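Local atomic coordinates of L-Ribose isomerase (Acinetobacter, PDB entry 4Q0S), a protein that catalyses the isomerisation of the non-natural sugar L-ribose, probably to the ketose L-ribulose, in a cobalt-binding pocket within a cupin barrel. Residues Asp23-Ala31 and Tyr71-Ser79; Asp47-Tyr58 and Ala249-Ile259. All coordinates share one frame; numbering follows the deposited sequence.

Overall arrangement
Both contacts gather around one edge of the larger sheet of the cupin barrel, their centres about 13 Å apart. Contact 1 is fully buried and almost entirely apolar, with no hydrogen bond across its segments: helix 19-35 lies against the outward-facing residues of strand 73-82. Contact 2 joins the neighbouring, outermost strand 50-52 to helix 248-254 and the C-terminal tail. It is only partly buried and combines hydrogen bonds, waters and closely packed glycines with apolar contacts. The two are stitched together by backbone pairing between M74 and I51, and by Q57 OE1 holding E72 N. Ribitol is reached from both, by I76 of 71-79 and by F53 and R254 in contact 2.

Contact 1: residues Asp23-Ala31 and Tyr71-Ser79; sequences DEWVREAAA and YEAMIIFES
The indole of W25 carries I75 on one face: CD1 of I75 sits 3.5 Å from the centroid of its five-membered ring, only 8° off the normal, a clear CH-pi contact. CG1 of I75 follows over the rim of the same face, 3.5 Å from W25 CE2, while W25 CH2 approaches M74 O obliquely at 3.5 Å. The F77 ring has CG2 of I75 above one face, displaced toward the rim, and V26 O at its edge in the ring plane, 3.4 Å from F77 CZ. I75 is thus wedged between two aromatics, a place suited to a branched chain that can offer CG2 to one ring and CG1 with CD1 to the other. An extended second torsion (chi2 -178°) carries CD1 on to A29, whose CB it meets at a tight 3.4 Å.

This is a helix laid across the outer face of a cupin-barrel sheet, helix 23-31 crossing strand 73-78 at -49°, with the axes 9.6 Å apart. A73, I75 and F77 turn toward the helix; M74 points away, its side chain near the bound ribitol, and I76 touches that ligand. On the helix the small A29 and A30 let the F77 ring come close to the backbone, with A30 CB 3.7 Å from F77 CZ. V26 lies beside them and spans both strand residues, CG1 packing on F77 CE1 at 3.8 Å and CG2 on I75. F61 meets the W25 ring edge-to-face, and the end of E28 leads away from the strand and hydrogen-bonds to H109 and W66 of the second subunit.

Contact 2: residues Asp47-Tyr58 and Ala249-Ile259; sequences DSAGIVFGADQY and AANTGRLQTAI. With RB0 (D-ribitol), chain C.
R254 reaches past F53 and I51 to the bound ribitol, and its long chain suits it to reach from the backbone of 249-259 to the ligand. From CB the chain runs to CG, which lies 3.6 Å from F53 CE2, and the two side chains continue side by side in the same direction. A bend at chi2 (-60°) then leads the extended remainder to the sugar. NE donates to ribitol O1 at 3.1 Å and NH1 to the same oxygen at 3.0 Å, a forked pair of distinctly bent bonds. I51 CD1 lies over the centre of one guanidinium face, 3.8 Å from CZ, with NH2 close by it. NH1 also forms a salt bridge with E222, though the side chain is poorly ordered. F53 presents its edge to ribitol O1, its ring nearly perpendicular to the guanidinium.

Behind the pocket the CA atoms of G54 and G253 are 4.4 Å apart. A CB on G253 would point straight into the backbone at G54; G54 has a positive phi, where a CB would jam against F53 O and run into A249 O. F53 centres an inverse gamma turn leading from strand 50-52 into G54.

The tail is tied down by polar groups. T257 OG1 donates to G50 O at 2.5 Å, in the carbonyl plane with a C=O...donor angle of 155°, and accepts from a water that in turn takes the V52 N-H at 3.0 Å. A258 N gives an almost straight bond (172°, 2.7 Å) to the hydroxyl of Y58, whose ring rests on V52 CG1. Farther along, I259 packs crosswise on D47, itself salt-bridged to R19. F53, just past the edge strand of the cupin barrel, and R254 together contribute to the ribitol pocket, where E215 also binds the sugar.

Contact 1: residues Asp23-Ala31 and Tyr71-Ser79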
loop_
_atom_site.group_PDB
_atom_site.type_symbol
_atom_site.label_atom_id
_atom_site.label_comp_id
_atom_site.label_asym_id
_atom_site.label_seq_id
_atom_site.Cartn_x
_atom_site.Cartn_y
_atom_site.Cartn_z
ATOM N N ASP A 23 -3.609 19.519 15.474
ATOM C CA ASP A 23 -2.612 18.460 15.400
ATOM C C ASP A 23 -3.193 17.072 15.166
ATOM O O ASP A 23 -2.719 16.342 14.296
ATOM C CB ASP A 23 -1.755 18.452 16.662
ATOM C CG ASP A 23 -0.724 19.554 16.661
ATOM O OD1 ASP A 23 -0.839 20.471 15.821
ATOM O OD2 ASP A 23 0.199 19.513 17.499
ATOM N N GLU A 24 -4.211 16.694 15.930
ATOM C CA GLU A 24 -4.788 15.367 15.750
ATOM C C GLU A 24 -5.315 15.224 14.321
ATOM O O GLU A 24 -5.174 14.172 13.698
ATOM C CB GLU A 24 -5.905 15.118 16.771
ATOM C CG GLU A 24 -5.455 15.299 18.216
ATOM C CD GLU A 24 -6.468 14.800 19.228
ATOM O OE1 GLU A 24 -7.684 14.858 18.938
ATOM O OE2 GLU A 24 -6.048 14.362 20.324
ATOM N N TRP A 25 -5.890 16.303 13.800
ATOM C CA TRP A 25 -6.438 16.317 12.447
ATOM C C TRP A 25 -5.330 16.177 11.405
ATOM O O TRP A 25 -5.342 15.261 10.582
ATOM C CB TRP A 25 -7.207 17.630 12.231
ATOM C CG TRP A 25 -7.851 17.814 10.884
ATOM C CD1 TRP A 25 -8.508 16.867 10.146
ATOM C CD2 TRP A 25 -8.014 19.055 10.174
ATOM N NE1 TRP A 25 -9.075 17.444 9.029
ATOM C CE2 TRP A 25 -8.787 18.783 9.024
ATOM C CE3 TRP A 25 -7.585 20.371 10.404
ATOM C CZ2 TRP A 25 -9.143 19.779 8.103
ATOM C CZ3 TRP A 25 -7.940 21.362 9.489
ATOM C CH2 TRP A 25 -8.711 21.058 8.352
ATOM N N VAL A 26 -4.361 17.081 11.459
ATOM C CA VAL A 26 -3.259 17.077 10.514
ATOM C C VAL A 26 -2.247 15.940 10.679
ATOM O O VAL A 26 -1.817 15.353 9.691
ATOM C CB VAL A 26 -2.524 18.435 10.549
ATOM C CG1 VAL A 26 -1.258 18.380 9.702
ATOM C CG2 VAL A 26 -3.454 19.519 10.021
ATOM N N ARG A 27 -1.860 15.620 11.909
ATOM C CA ARG A 27 -0.887 14.544 12.089
ATOM C C ARG A 27 -1.469 13.183 11.702
ATOM O O ARG A 27 -0.770 12.358 11.120
ATOM C CB ARG A 27 -0.344 14.533 13.523
ATOM C CG ARG A 27 0.471 15.791 13.854
ATOM C CD ARG A 27 1.193 15.692 15.196
ATOM N NE ARG A 27 2.384 14.843 15.124
ATOM C CZ ARG A 27 3.141 14.518 16.172
ATOM N NH1 ARG A 27 2.837 14.967 17.388
ATOM N NH2 ARG A 27 4.205 13.740 16.006
ATOM N N GLU A 28 -2.745 12.950 12.002
ATOM C CA GLU A 28 -3.376 11.683 11.630
ATOM C C GLU A 28 -3.440 11.597 10.120
ATOM O O GLU A 28 -3.270 10.522 9.548
ATOM C CB GLU A 28 -4.811 11.575 12.148
ATOM C CG GLU A 28 -4.971 11.061 13.563
ATOM C CD GLU A 28 -4.447 9.648 13.757
ATOM O OE1 GLU A 28 -4.411 8.865 12.782
ATOM O OE2 GLU A 28 -4.086 9.318 14.901
ATOM N N ALA A 29 -3.715 12.736 9.484
ATOM C CA ALA A 29 -3.830 12.783 8.035
ATOM C C ALA A 29 -2.490 12.505 7.386
ATOM O O ALA A 29 -2.424 11.833 6.366
ATOM C CB ALA A 29 -4.364 14.148 7.584
ATOM N N ALA A 30 -1.420 13.026 7.980
ATOM C CA ALA A 30 -0.090 12.794 7.436
ATOM C C ALA A 30 0.263 11.311 7.525
ATOM O O ALA A 30 0.922 10.770 6.641
ATOM C CB ALA A 30 0.943 13.638 8.185
ATOM N N ALA A 31 -0.182 10.654 8.593
ATOM C CA ALA A 31 0.092 9.230 8.774
ATOM C C ALA A 31 -0.679 8.457 7.713
ATOM O O ALA A 31 -0.168 7.508 7.111
ATOM C CB ALA A 31 -0.334 8.778 10.185
ATOM N N TYR A 71 -19.308 21.056 5.812
ATOM C CA TYR A 71 -18.496 22.230 6.092
ATOM C C TYR A 71 -17.404 22.300 5.034
ATOM O O TYR A 71 -17.119 21.303 4.364
ATOM C CB TYR A 71 -17.887 22.146 7.494
ATOM C CG TYR A 71 -18.872 22.485 8.593
ATOM C CD1 TYR A 71 -19.183 23.815 8.889
ATOM C CD2 TYR A 71 -19.525 21.482 9.307
ATOM C CE1 TYR A 71 -20.125 24.139 9.868
ATOM C CE2 TYR A 71 -20.471 21.791 10.289
ATOM C CZ TYR A 71 -20.765 23.124 10.562
ATOM O OH TYR A 71 -21.706 23.441 11.517
ATOM N N GLU A 72 -16.812 23.479 4.867
ATOM C CA GLU A 72 -15.764 23.656 3.876
ATOM C C GLU A 72 -14.418 23.764 4.585
ATOM O O GLU A 72 -14.054 24.810 5.138
ATOM C CB GLU A 72 -16.070 24.892 3.010
ATOM C CG GLU A 72 -17.492 24.812 2.435
ATOM C CD GLU A 72 -17.868 25.942 1.485
ATOM O OE1 GLU A 72 -17.297 27.048 1.585
ATOM O OE2 GLU A 72 -18.760 25.714 0.643
ATOM N N ALA A 73 -13.700 22.645 4.571
ATOM C CA ALA A 73 -12.401 22.525 5.214
ATOM C C ALA A 73 -11.707 21.288 4.647
ATOM O O ALA A 73 -12.363 20.314 4.260
ATOM C CB ALA A 73 -12.575 22.387 6.716
ATOM N N MET A 74 -10.381 21.320 4.613
ATOM C CA MET A 74 -9.626 20.205 4.065
ATOM C C MET A 74 -8.172 20.322 4.455
ATOM O O MET A 74 -7.740 21.332 5.015
ATOM C CB MET A 74 -9.704 20.229 2.541
ATOM C CG MET A 74 -8.877 21.367 1.951
ATOM S SD MET A 74 -9.181 21.666 0.212
ATOM C CE MET A 74 -8.528 20.130 -0.478
ATOM N N ILE A 75 -7.417 19.284 4.122
ATOM C CA ILE A 75 -5.993 19.258 4.405
ATOM C C ILE A 75 -5.254 19.098 3.092
ATOM O O ILE A 75 -5.696 18.355 2.216
ATOM C CB ILE A 75 -5.618 18.069 5.321
ATOM C CG1 ILE A 75 -6.210 18.284 6.711
ATOM C CG2 ILE A 75 -4.097 17.913 5.379
ATOM C CD1 ILE A 75 -5.857 17.202 7.687
ATOM N N ILE A 76 -4.139 19.804 2.951
ATOM C CA ILE A 76 -3.336 19.696 1.745
ATOM C C ILE A 76 -1.878 19.595 2.145
ATOM O O ILE A 76 -1.380 20.430 2.898
ATOM C CB ILE A 76 -3.492 20.927 0.818
ATOM C CG1 ILE A 76 -4.946 21.055 0.352
ATOM C CG2 ILE A 76 -2.567 20.785 -0.389
ATOM C CD1 ILE A 76 -5.207 22.281 -0.532
ATOM N N PHE A 77 -1.211 18.547 1.669
ATOM C CA PHE A 77 0.206 18.349 1.933
ATOM C C PHE A 77 0.850 18.509 0.565
ATOM O O PHE A 77 0.718 17.648 -0.305
ATOM C CB PHE A 77 0.487 16.947 2.488
ATOM C CG PHE A 77 -0.073 16.707 3.865
ATOM C CD1 PHE A 77 0.300 17.514 4.937
ATOM C CD2 PHE A 77 -0.951 15.655 4.097
ATOM C CE1 PHE A 77 -0.196 17.270 6.225
ATOM C CE2 PHE A 77 -1.452 15.400 5.378
ATOM C CZ PHE A 77 -1.073 16.208 6.442
ATOM N N GLU A 78 1.532 19.630 0.375
ATOM C CA GLU A 78 2.177 19.930 -0.890
ATOM C C GLU A 78 3.605 19.393 -0.951
ATOM O O GLU A 78 4.462 19.805 -0.170
ATOM C CB GLU A 78 2.148 21.444 -1.091
ATOM C CG GLU A 78 2.858 21.970 -2.311
ATOM C CD GLU A 78 2.755 23.486 -2.398
ATOM O OE1 GLU A 78 1.715 23.989 -2.868
ATOM O OE2 GLU A 78 3.709 24.174 -1.979
ATOM N N SER A 79 3.856 18.470 -1.880
ATOM C CA SER A 79 5.188 17.877 -2.023
ATOM C C SER A 79 6.006 18.571 -3.102
ATOM O O SER A 79 7.227 18.409 -3.176
ATOM C CB SER A 79 5.084 16.389 -2.358
ATOM O OG SER A 79 4.533 16.182 -3.652
#

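Contact 2: residues Asp47-Tyr58 and Ala249-Ile259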
loop_
_atom_site.group_PDB
_atom_site.type_symbol
_atom_site.label_atom_id
_atom_site.label_comp_id
_atom_site.label_asym_id
_atom_site.label_seq_id
_atom_site.Cartn_x
_atom_site.Cartn_y
_atom_site.Cartn_z
ATOM N N ASP A 47 1.395 24.157 10.118
ATOM C CA ASP A 47 0.167 24.854 10.490
ATOM C C ASP A 47 -0.594 25.456 9.313
ATOM O O ASP A 47 -1.571 26.170 9.513
ATOM C CB ASP A 47 0.463 25.959 11.509
ATOM C CG ASP A 47 0.956 25.414 12.831
ATOM O OD1 ASP A 47 0.639 24.250 13.156
ATOM O OD2 ASP A 47 1.647 26.159 13.554
ATOM N N SER A 48 -0.144 25.182 8.095
ATOM C CA SER A 48 -0.829 25.688 6.914
ATOM C C SER A 48 -1.510 24.548 6.154
ATOM O O SER A 48 -2.313 24.786 5.247
ATOM C CB SER A 48 0.156 26.402 5.986
ATOM O OG SER A 48 0.589 27.625 6.550
ATOM N N ALA A 49 -1.193 23.311 6.533
ATOM C CA ALA A 49 -1.763 22.144 5.873
ATOM C C ALA A 49 -3.261 22.002 6.112
ATOM O O ALA A 49 -4.005 21.638 5.204
ATOM C CB ALA A 49 -1.032 20.877 6.330
ATOM N N GLY A 50 -3.705 22.278 7.333
ATOM C CA GLY A 50 -5.120 22.175 7.646
ATOM C C GLY A 50 -5.807 23.484 7.302
ATOM O O GLY A 50 -5.476 24.525 7.867
ATOM N N ILE A 51 -6.769 23.430 6.385
ATOM C CA ILE A 51 -7.468 24.629 5.927
ATOM C C ILE A 51 -8.957 24.687 6.267
ATOM O O ILE A 51 -9.693 23.716 6.099
ATOM C CB ILE A 51 -7.313 24.765 4.392
ATOM C CG1 ILE A 51 -5.830 24.720 4.021
ATOM C CG2 ILE A 51 -7.941 26.069 3.896
ATOM C CD1 ILE A 51 -5.583 24.470 2.530
ATOM N N VAL A 52 -9.397 25.843 6.748
ATOM C CA VAL A 52 -10.803 26.067 7.077
ATOM C C VAL A 52 -11.174 27.292 6.237
ATOM O O VAL A 52 -10.579 28.358 6.395
ATOM C CB VAL A 52 -10.987 26.362 8.583
ATOM C CG1 VAL A 52 -12.460 26.570 8.902
ATOM C CG2 VAL A 52 -10.427 25.199 9.407
ATOM N N PHE A 53 -12.140 27.130 5.336
ATOM C CA PHE A 53 -12.536 28.210 4.434
ATOM C C PHE A 53 -13.546 29.219 4.970
ATOM O O PHE A 53 -14.707 29.234 4.555
ATOM C CB PHE A 53 -13.059 27.623 3.119
ATOM C CG PHE A 53 -12.052 26.764 2.388
ATOM C CD1 PHE A 53 -11.960 25.399 2.647
ATOM C CD2 PHE A 53 -11.199 27.326 1.441
ATOM C CE1 PHE A 53 -11.036 24.603 1.971
ATOM C CE2 PHE A 53 -10.268 26.541 0.756
ATOM C CZ PHE A 53 -10.187 25.177 1.022
ATOM N N GLY A 54 -13.097 30.072 5.878
ATOM C CA GLY A 54 -13.986 31.078 6.429
ATOM C C GLY A 54 -14.322 30.902 7.894
ATOM O O GLY A 54 -14.421 29.780 8.395
ATOM N N ALA A 55 -14.516 32.031 8.571
ATOM C CA ALA A 55 -14.837 32.071 9.994
ATOM C C ALA A 55 -15.994 31.172 10.423
ATOM O O ALA A 55 -15.919 30.519 11.462
ATOM C CB ALA A 55 -15.129 33.512 10.407
ATOM N N ASP A 56 -17.065 31.138 9.641
ATOM C CA ASP A 56 -18.204 30.309 10.005
ATOM C C ASP A 56 -17.988 28.826 9.700
ATOM O O ASP A 56 -18.878 28.004 9.929
ATOM C CB ASP A 56 -19.473 30.808 9.304
ATOM C CG ASP A 56 -19.289 30.966 7.812
ATOM O OD1 ASP A 56 -18.796 30.016 7.169
ATOM O OD2 ASP A 56 -19.643 32.040 7.278
ATOM N N GLN A 57 -16.808 28.482 9.190
ATOM C CA GLN A 57 -16.512 27.089 8.868
ATOM C C GLN A 57 -15.813 26.375 10.010
ATOM O O GLN A 57 -15.694 25.151 10.009
ATOM C CB GLN A 57 -15.671 26.998 7.594
ATOM C CG GLN A 57 -16.456 27.398 6.361
ATOM C CD GLN A 57 -17.797 26.698 6.302
ATOM O OE1 GLN A 57 -17.873 25.486 6.105
ATOM N NE2 GLN A 57 -18.867 27.457 6.492
ATOM N N TYR A 58 -15.352 27.145 10.988
ATOM C CA TYR A 58 -14.688 26.567 12.143
ATOM C C TYR A 58 -15.670 25.727 12.943
ATOM O O TYR A 58 -15.267 24.873 13.731
ATOM C CB TYR A 58 -14.086 27.676 13.003
ATOM C CG TYR A 58 -12.777 28.178 12.446
ATOM C CD1 TYR A 58 -11.588 27.493 12.695
ATOM C CD2 TYR A 58 -12.730 29.302 11.621
ATOM C CE1 TYR A 58 -10.386 27.910 12.135
ATOM C CE2 TYR A 58 -11.532 29.727 11.052
ATOM C CZ TYR A 58 -10.365 29.025 11.311
ATOM O OH TYR A 58 -9.182 29.418 10.722
ATOM N N ALA A 249 -16.318 34.631 1.909
ATOM C CA ALA A 249 -15.882 34.136 3.207
ATOM C C ALA A 249 -14.762 33.112 3.048
ATOM O O ALA A 249 -13.903 32.975 3.917
ATOM C CB ALA A 249 -17.060 33.511 3.946
ATOM N N ALA A 250 -14.773 32.404 1.922
ATOM C CA ALA A 250 -13.778 31.374 1.645
ATOM C C ALA A 250 -12.398 31.904 1.265
ATOM O O ALA A 250 -11.382 31.344 1.680
ATOM C CB ALA A 250 -14.295 30.449 0.552
ATOM N N ASN A 251 -12.354 32.974 0.476
ATOM C CA ASN A 251 -11.079 33.545 0.037
ATOM C C ASN A 251 -10.173 33.992 1.176
ATOM O O ASN A 251 -8.957 33.799 1.128
ATOM C CB ASN A 251 -11.311 34.737 -0.896
ATOM C CG ASN A 251 -10.949 34.429 -2.338
ATOM O OD1 ASN A 251 -11.706 33.776 -3.058
ATOM N ND2 ASN A 251 -9.776 34.890 -2.763
ATOM N N THR A 252 -10.768 34.596 2.198
ATOM C CA THR A 252 -10.010 35.089 3.340
ATOM C C THR A 252 -9.379 33.981 4.186
ATOM O O THR A 252 -8.155 33.829 4.210
ATOM C CB THR A 252 -10.901 35.959 4.244
ATOM O OG1 THR A 252 -12.000 35.179 4.732
ATOM C CG2 THR A 252 -11.444 37.145 3.459
ATOM N N GLY A 253 -10.218 33.212 4.873
ATOM C CA GLY A 253 -9.725 32.140 5.722
ATOM C C GLY A 253 -8.844 31.111 5.036
ATOM O O GLY A 253 -8.220 30.283 5.699
ATOM N N ARG A 254 -8.786 31.157 3.712
ATOM C CA ARG A 254 -7.980 30.208 2.954
ATOM C C ARG A 254 -6.487 30.351 3.263
ATOM O O ARG A 254 -5.798 29.361 3.510
ATOM C CB ARG A 254 -8.218 30.412 1.453
ATOM C CG ARG A 254 -7.895 29.204 0.575
ATOM C CD ARG A 254 -6.436 28.778 0.668
ATOM N NE ARG A 254 -6.142 27.642 -0.203
ATOM C CZ ARG A 254 -4.967 27.022 -0.254
ATOM N NH1 ARG A 254 -4.794 25.998 -1.079
ATOM N NH2 ARG A 254 -3.967 27.421 0.523
ATOM N N LEU A 255 -5.995 31.586 3.259
ATOM C CA LEU A 255 -4.579 31.851 3.501
ATOM C C LEU A 255 -4.095 31.760 4.954
ATOM O O LEU A 255 -2.925 32.029 5.230
ATOM C CB LEU A 255 -4.210 33.226 2.931
ATOM C CG LEU A 255 -4.481 33.452 1.438
ATOM C CD1 LEU A 255 -4.112 34.878 1.067
ATOM C CD2 LEU A 255 -3.683 32.459 0.601
ATOM N N GLN A 256 -4.975 31.389 5.881
ATOM C CA GLN A 256 -4.572 31.274 7.285
ATOM C C GLN A 256 -5.596 30.576 8.170
ATOM O O GLN A 256 -6.794 30.851 8.091
ATOM C CB GLN A 256 -4.279 32.651 7.886
ATOM C CG GLN A 256 -3.855 32.575 9.351
ATOM C CD GLN A 256 -3.851 33.923 10.047
ATOM O OE1 GLN A 256 -3.106 34.829 9.672
ATOM N NE2 GLN A 256 -4.688 34.060 11.074
ATOM N N THR A 257 -5.109 29.683 9.025
ATOM C CA THR A 257 -5.968 28.945 9.939
ATOM C C THR A 257 -5.765 29.451 11.360
ATOM O O THR A 257 -4.640 29.505 11.856
ATOM C CB THR A 257 -5.654 27.440 9.908
ATOM O OG1 THR A 257 -5.732 26.963 8.560
ATOM C CG2 THR A 257 -6.649 26.673 10.770
ATOM N N ALA A 258 -6.860 29.818 12.013
ATOM C CA ALA A 258 -6.801 30.320 13.377
ATOM C C ALA A 258 -6.683 29.164 14.363
ATOM O O ALA A 258 -7.656 28.456 14.624
ATOM C CB ALA A 258 -8.044 31.142 13.681
ATOM N N ILE A 259 -5.486 28.971 14.903
ATOM C CA ILE A 259 -5.249 27.902 15.866
ATOM C C ILE A 259 -5.046 28.510 17.250
ATOM O O ILE A 259 -4.061 29.210 17.497
ATOM C CB ILE A 259 -4.006 27.069 15.478
ATOM C CG1 ILE A 259 -4.157 26.553 14.047
ATOM C CG2 ILE A 259 -3.847 25.890 16.437
ATOM C CD1 ILE A 259 -2.923 25.859 13.498
HETATM C C1 RB0 C . -7.748 24.489 -2.895
HETATM O O1 RB0 C . -7.665 25.451 -1.857
HETATM C C2 RB0 C . -6.361 24.240 -3.468
HETATM O O2 RB0 C . -5.946 25.362 -4.243
HETATM C C3 RB0 C . -6.349 22.951 -4.316
HETATM O O3 RB0 C . -5.013 22.609 -4.653
HETATM C C4 RB0 C . -7.191 23.059 -5.593
HETATM O O4 RB0 C . -7.380 24.424 -5.935
HETATM C C5 RB0 C . -8.543 22.379 -5.392
HETATM O O5 RB0 C . -9.256 22.333 -6.627
HETATM O O HOH W 1 -7.367 28.070 6.899
HETATM O O HOH W 2 -9.225 30.154 8.146
#